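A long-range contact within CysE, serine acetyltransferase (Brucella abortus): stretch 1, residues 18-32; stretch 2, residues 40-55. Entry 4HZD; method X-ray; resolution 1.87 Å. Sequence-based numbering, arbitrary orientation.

Stretch 1, residues 18-32: PIWHSIRAEAEEATR
Stretch 2 40-55: FLYATILNQPSLEEAV

Stretch 1 is helical from Pro18 to Arg32, with phi/psi values near -64/-42 and i to i+4 bonds such as Arg24 N to Trp20 O at 2.9 Å. Stretch 2 runs back along it: the axis of helix 40-46 lies at 172° to that of stretch 1, almost antiparallel, with a closest approach of 9.7 Å. After a turn, helix 51-55 leaves at 58° to stretch 1, with an axial approach of 11.1 Å. Three nearest CA pairs fix the register: Ala27 CA to Leu41 CA at 6.1 Å, Arg24 CA to Leu46 CA at 6.2 Å, and Trp20 CA to Leu51 CA at 5.7 Å. Together the stretches bury 747 Å².

Phe40 makes no contact with stretch 1, so the interface opens at Leu41. Its CA-to-CB bond points toward the partner, and its mt rotamer (-64°, 163°) brings Leu41 CD1 to 3.7 Å from Ala30 CB and 3.3 Å from Thr31 OG1. The same hydroxyl donates within its own helix, Thr31 OG1 to Ala27 O at 3.2 Å, and its oxygen also packs against the Leu41 methyl. Tyr42 starts sideways, but with chi1 -90° and chi2 68° the end of its side chain comes nearer; Thr31 CG2 meets the ring edge, 3.7 Å from Tyr42 CE1.

Residues 42-46 include a wider pi-type turn, evidenced by Leu46 N to Leu41 O at 3.1 Å and Asn47 N to Tyr42 O at 2.7 Å. Ile45, at phi/psi -118/-62 and chi -58°, -69° (mm), is a knob in a hole formed by Trp20, Ile23, Arg24 and Ala27. Ile45 CG2 lies 3.6 Å from Ala27 CB, while Ile45 CD1 lies 3.6 Å from Ile23 CG2 (Ile23 is mt).

Leu46, also mt, places Leu46 CD1 3.7 Å from Glu28 CA and Leu46 CG 4.0 Å from Ala27 CB. Its carbonyl receives the polar link: Arg24 NH2 donates to Leu46 O at 2.9 Å and 155°, and Arg24 NH1 adds a weak bond to Leu46 O at 3.4 Å and 133°. Arg24 reaches it with chi angles of -68°, -167°, 67° and 79°, and Leu46 CD2 covers one guanidinium face, 4.0 Å from Arg24 NH2.

The chain then turns through Asn47 (-79/-8), Gln48 (-85/141), Pro49 (-87/2) and Ser50 (-157/156). Gln48 NE2 braces the turn by donating to Ala43 O at 2.9 Å, and Gln48 O lies 3.1 Å from Arg24 NH1. Ser50 caps the next helix, Ser50 OG accepting from Glu53 N at 3.2 Å.

Trp20, with chi1 -180° and chi2 -137°, fills the space beside this turn. Gln48 O lies at the ring edge, 3.4 Å from Trp20 CZ2, whereas Leu51 N lies over one face, 3.6 Å from Trp20 CD2. Leu51 (177°, 59°; tp) continues the apolar packing: Leu51 CB is 3.6 Å from Trp20 CE3 and Leu51 CD1 3.6 Å from Ile23 CD1. Ala54 CB, 4.1 Å from Trp20 CZ3, closes the contact.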

# COMPACT_ATOMS: atom_id res chain seq x y z
N PRO A 18 -22.23 -29.06 1.26
CA PRO A 18 -21.05 -29.70 0.67
C PRO A 18 -20.15 -28.73 -0.10
O PRO A 18 -18.95 -29.02 -0.26
CB PRO A 18 -21.65 -30.75 -0.29
CG PRO A 18 -23.04 -30.27 -0.55
CD PRO A 18 -23.47 -29.67 0.76
N ILE A 19 -20.70 -27.60 -0.56
CA ILE A 19 -19.89 -26.63 -1.32
C ILE A 19 -18.84 -26.02 -0.40
O ILE A 19 -17.66 -26.05 -0.73
CB ILE A 19 -20.73 -25.54 -2.06
CG1 ILE A 19 -21.57 -26.15 -3.22
CG2 ILE A 19 -19.83 -24.44 -2.63
CD1 ILE A 19 -22.72 -25.26 -3.73
N TRP A 20 -19.25 -25.51 0.76
CA TRP A 20 -18.29 -24.94 1.76
C TRP A 20 -17.29 -25.95 2.27
O TRP A 20 -16.10 -25.64 2.44
CB TRP A 20 -19.07 -24.37 2.92
CG TRP A 20 -18.28 -23.73 4.05
CD1 TRP A 20 -18.51 -23.89 5.41
CD2 TRP A 20 -17.14 -22.79 3.95
NE1 TRP A 20 -17.64 -23.11 6.15
CE2 TRP A 20 -16.79 -22.44 5.34
CE3 TRP A 20 -16.41 -22.23 2.90
CZ2 TRP A 20 -15.75 -21.56 5.62
CZ3 TRP A 20 -15.37 -21.34 3.20
CH2 TRP A 20 -15.03 -21.03 4.53
N HIS A 21 -17.76 -27.16 2.56
CA HIS A 21 -16.84 -28.17 3.09
C HIS A 21 -15.82 -28.57 2.08
O HIS A 21 -14.64 -28.73 2.43
CB HIS A 21 -17.58 -29.39 3.67
CG HIS A 21 -18.47 -29.06 4.84
ND1 HIS A 21 -19.78 -29.37 4.86
CD2 HIS A 21 -18.20 -28.37 6.03
CE1 HIS A 21 -20.32 -28.92 6.02
NE2 HIS A 21 -19.36 -28.31 6.73
N SER A 22 -16.21 -28.76 0.82
CA SER A 22 -15.20 -29.07 -0.21
C SER A 22 -14.21 -27.93 -0.37
O SER A 22 -13.02 -28.17 -0.55
CB SER A 22 -15.81 -29.35 -1.59
OG SER A 22 -16.91 -30.20 -1.44
N ILE A 23 -14.71 -26.69 -0.35
CA ILE A 23 -13.81 -25.54 -0.47
C ILE A 23 -12.80 -25.51 0.69
O ILE A 23 -11.64 -25.28 0.45
CB ILE A 23 -14.58 -24.20 -0.59
CG1 ILE A 23 -15.18 -24.08 -2.00
CG2 ILE A 23 -13.65 -23.00 -0.29
CD1 ILE A 23 -16.30 -23.04 -2.09
N ARG A 24 -13.24 -25.75 1.92
CA ARG A 24 -12.32 -25.79 3.06
C ARG A 24 -11.22 -26.88 2.89
O ARG A 24 -10.04 -26.64 3.14
CB ARG A 24 -13.09 -26.01 4.37
CG ARG A 24 -13.97 -24.82 4.79
CD ARG A 24 -14.42 -25.01 6.26
NE ARG A 24 -13.29 -24.91 7.18
CZ ARG A 24 -12.73 -23.77 7.59
NH1 ARG A 24 -13.18 -22.61 7.14
NH2 ARG A 24 -11.73 -23.78 8.44
N ALA A 25 -11.63 -28.08 2.46
CA ALA A 25 -10.69 -29.18 2.23
C ALA A 25 -9.68 -28.85 1.11
O ALA A 25 -8.46 -29.11 1.23
CB ALA A 25 -11.46 -30.45 1.91
N GLU A 26 -10.19 -28.32 0.01
CA GLU A 26 -9.37 -27.93 -1.15
C GLU A 26 -8.36 -26.83 -0.76
O GLU A 26 -7.22 -26.83 -1.23
CB GLU A 26 -10.26 -27.46 -2.31
CG GLU A 26 -11.04 -28.56 -3.07
CD GLU A 26 -12.33 -28.05 -3.76
OE1 GLU A 26 -12.54 -26.82 -3.86
OE2 GLU A 26 -13.17 -28.87 -4.19
N ALA A 27 -8.78 -25.89 0.10
CA ALA A 27 -7.89 -24.81 0.50
C ALA A 27 -6.78 -25.33 1.40
O ALA A 27 -5.63 -24.91 1.29
CB ALA A 27 -8.64 -23.65 1.17
N GLU A 28 -7.11 -26.26 2.28
CA GLU A 28 -6.09 -26.77 3.18
C GLU A 28 -5.05 -27.61 2.44
O GLU A 28 -3.87 -27.53 2.72
CB GLU A 28 -6.70 -27.60 4.29
CG GLU A 28 -5.67 -27.89 5.37
CD GLU A 28 -6.26 -28.65 6.52
OE1 GLU A 28 -7.52 -28.73 6.61
OE2 GLU A 28 -5.47 -29.17 7.33
N GLU A 29 -5.53 -28.43 1.50
CA GLU A 29 -4.66 -29.29 0.73
C GLU A 29 -3.71 -28.46 -0.13
O GLU A 29 -2.52 -28.80 -0.27
CB GLU A 29 -5.49 -30.25 -0.10
CG GLU A 29 -4.79 -31.58 -0.34
CD GLU A 29 -4.45 -32.34 0.95
OE1 GLU A 29 -5.04 -32.08 2.04
OE2 GLU A 29 -3.58 -33.23 0.87
N ALA A 30 -4.24 -27.35 -0.67
CA ALA A 30 -3.48 -26.41 -1.47
C ALA A 30 -2.34 -25.80 -0.67
O ALA A 30 -1.25 -25.60 -1.20
CB ALA A 30 -4.39 -25.30 -2.01
N THR A 31 -2.62 -25.49 0.61
CA THR A 31 -1.62 -24.85 1.48
C THR A 31 -0.47 -25.78 1.81
O THR A 31 0.69 -25.36 1.78
CB THR A 31 -2.26 -24.26 2.76
OG1 THR A 31 -3.17 -23.24 2.36
CG2 THR A 31 -1.20 -23.59 3.67
N ARG A 32 -0.80 -27.03 2.13
CA ARG A 32 0.22 -28.05 2.40
C ARG A 32 1.15 -28.21 1.22
O ARG A 32 2.37 -28.30 1.39
CB ARG A 32 -0.43 -29.40 2.66
CG ARG A 32 -1.40 -29.42 3.83
CD ARG A 32 -1.94 -30.82 4.12
NE ARG A 32 -2.38 -30.75 5.48
CZ ARG A 32 -1.75 -31.28 6.52
NH1 ARG A 32 -0.70 -32.07 6.35
NH2 ARG A 32 -2.21 -31.06 7.73
N PHE A 40 -2.58 -16.24 1.91
CA PHE A 40 -3.74 -16.04 1.02
C PHE A 40 -4.90 -16.97 1.34
O PHE A 40 -6.05 -16.55 1.52
CB PHE A 40 -3.28 -16.26 -0.43
CG PHE A 40 -4.37 -16.10 -1.47
CD1 PHE A 40 -5.17 -14.96 -1.51
CD2 PHE A 40 -4.55 -17.08 -2.46
CE1 PHE A 40 -6.17 -14.84 -2.49
CE2 PHE A 40 -5.51 -16.95 -3.45
CZ PHE A 40 -6.31 -15.81 -3.47
N LEU A 41 -4.60 -18.25 1.42
CA LEU A 41 -5.63 -19.24 1.59
C LEU A 41 -6.20 -19.30 2.99
O LEU A 41 -7.37 -19.62 3.14
CB LEU A 41 -5.11 -20.59 1.14
CG LEU A 41 -4.75 -20.69 -0.35
CD1 LEU A 41 -3.87 -21.91 -0.57
CD2 LEU A 41 -6.04 -20.79 -1.16
N TYR A 42 -5.39 -19.00 4.02
CA TYR A 42 -5.96 -18.93 5.38
C TYR A 42 -6.79 -17.70 5.61
O TYR A 42 -7.87 -17.77 6.19
CB TYR A 42 -4.84 -19.04 6.46
CG TYR A 42 -4.59 -20.49 6.84
CD1 TYR A 42 -4.02 -21.36 5.91
CD2 TYR A 42 -4.98 -21.01 8.07
CE1 TYR A 42 -3.82 -22.69 6.19
CE2 TYR A 42 -4.75 -22.36 8.38
CZ TYR A 42 -4.17 -23.18 7.44
OH TYR A 42 -3.93 -24.50 7.64
N ALA A 43 -6.30 -16.55 5.12
CA ALA A 43 -7.01 -15.28 5.35
C ALA A 43 -8.28 -15.24 4.53
O ALA A 43 -9.28 -14.59 4.93
CB ALA A 43 -6.12 -14.11 5.00
N THR A 44 -8.27 -15.91 3.37
CA THR A 44 -9.48 -15.85 2.56
C THR A 44 -10.49 -16.99 2.76
O THR A 44 -11.67 -16.77 2.60
CB THR A 44 -9.34 -15.34 1.08
OG1 THR A 44 -10.10 -16.13 0.13
CG2 THR A 44 -7.96 -14.91 0.65
N ILE A 45 -10.01 -18.20 3.09
CA ILE A 45 -10.90 -19.34 3.29
C ILE A 45 -10.81 -19.87 4.73
O ILE A 45 -11.80 -19.91 5.44
CB ILE A 45 -10.52 -20.51 2.36
CG1 ILE A 45 -10.54 -20.12 0.86
CG2 ILE A 45 -11.32 -21.77 2.70
CD1 ILE A 45 -11.91 -19.85 0.28
N LEU A 46 -9.62 -20.35 5.12
CA LEU A 46 -9.53 -21.25 6.28
C LEU A 46 -9.84 -20.57 7.63
O LEU A 46 -10.41 -21.19 8.50
CB LEU A 46 -8.22 -22.03 6.27
CG LEU A 46 -8.23 -23.07 5.14
CD1 LEU A 46 -6.85 -23.55 4.79
CD2 LEU A 46 -9.13 -24.26 5.47
N ASN A 47 -9.50 -19.29 7.78
CA ASN A 47 -9.87 -18.55 8.98
C ASN A 47 -11.34 -18.08 8.98
O ASN A 47 -11.78 -17.52 9.98
CB ASN A 47 -8.99 -17.29 9.22
CG ASN A 47 -7.53 -17.62 9.49
OD1 ASN A 47 -7.19 -18.74 9.83
ND2 ASN A 47 -6.65 -16.61 9.35
N GLN A 48 -12.06 -18.22 7.86
CA GLN A 48 -13.40 -17.67 7.77
C GLN A 48 -14.38 -18.68 8.36
O GLN A 48 -14.21 -19.88 8.17
CB GLN A 48 -13.77 -17.36 6.30
CG GLN A 48 -12.80 -16.40 5.62
CD GLN A 48 -12.99 -14.95 6.04
OE1 GLN A 48 -13.95 -14.62 6.74
NE2 GLN A 48 -12.09 -14.07 5.61
N PRO A 49 -15.38 -18.20 9.09
CA PRO A 49 -16.32 -19.21 9.62
C PRO A 49 -17.46 -19.56 8.64
O PRO A 49 -18.33 -20.36 9.00
CB PRO A 49 -16.92 -18.54 10.86
CG PRO A 49 -16.86 -17.08 10.54
CD PRO A 49 -15.63 -16.86 9.66
N SER A 50 -17.46 -18.96 7.44
CA SER A 50 -18.54 -19.26 6.48
C SER A 50 -18.12 -18.96 5.04
O SER A 50 -17.20 -18.16 4.79
CB SER A 50 -19.82 -18.46 6.83
OG SER A 50 -19.67 -17.06 6.62
N LEU A 51 -18.78 -19.63 4.10
CA LEU A 51 -18.54 -19.36 2.69
C LEU A 51 -18.87 -17.91 2.37
O LEU A 51 -18.13 -17.26 1.65
CB LEU A 51 -19.33 -20.35 1.83
CG LEU A 51 -19.26 -20.19 0.30
CD1 LEU A 51 -17.83 -20.30 -0.24
CD2 LEU A 51 -20.11 -21.29 -0.30
N GLU A 52 -19.97 -17.39 2.94
CA GLU A 52 -20.35 -15.98 2.71
C GLU A 52 -19.23 -15.03 3.07
O GLU A 52 -18.91 -14.09 2.32
CB GLU A 52 -21.59 -15.62 3.53
CG GLU A 52 -22.87 -16.28 3.09
CD GLU A 52 -23.12 -17.68 3.69
OE1 GLU A 52 -22.26 -18.31 4.34
OE2 GLU A 52 -24.23 -18.19 3.48
N GLU A 53 -18.63 -15.26 4.22
CA GLU A 53 -17.52 -14.43 4.69
C GLU A 53 -16.26 -14.59 3.84
O GLU A 53 -15.59 -13.59 3.58
CB GLU A 53 -17.25 -14.63 6.17
CG GLU A 53 -18.25 -13.89 7.05
CD GLU A 53 -18.21 -14.38 8.48
OE1 GLU A 53 -17.85 -13.58 9.36
OE2 GLU A 53 -18.51 -15.58 8.72
N ALA A 54 -15.94 -15.80 3.38
CA ALA A 54 -14.84 -15.98 2.43
C ALA A 54 -15.02 -15.19 1.10
O ALA A 54 -14.03 -14.59 0.60
CB ALA A 54 -14.65 -17.46 2.11
N VAL A 55 -16.22 -15.28 0.51
CA VAL A 55 -16.59 -14.63 -0.78
C VAL A 55 -16.54 -13.12 -0.58
O VAL A 55 -15.86 -12.41 -1.36
CB VAL A 55 -18.01 -15.09 -1.32
CG1 VAL A 55 -18.54 -14.26 -2.50
CG2 VAL A 55 -17.99 -16.56 -1.74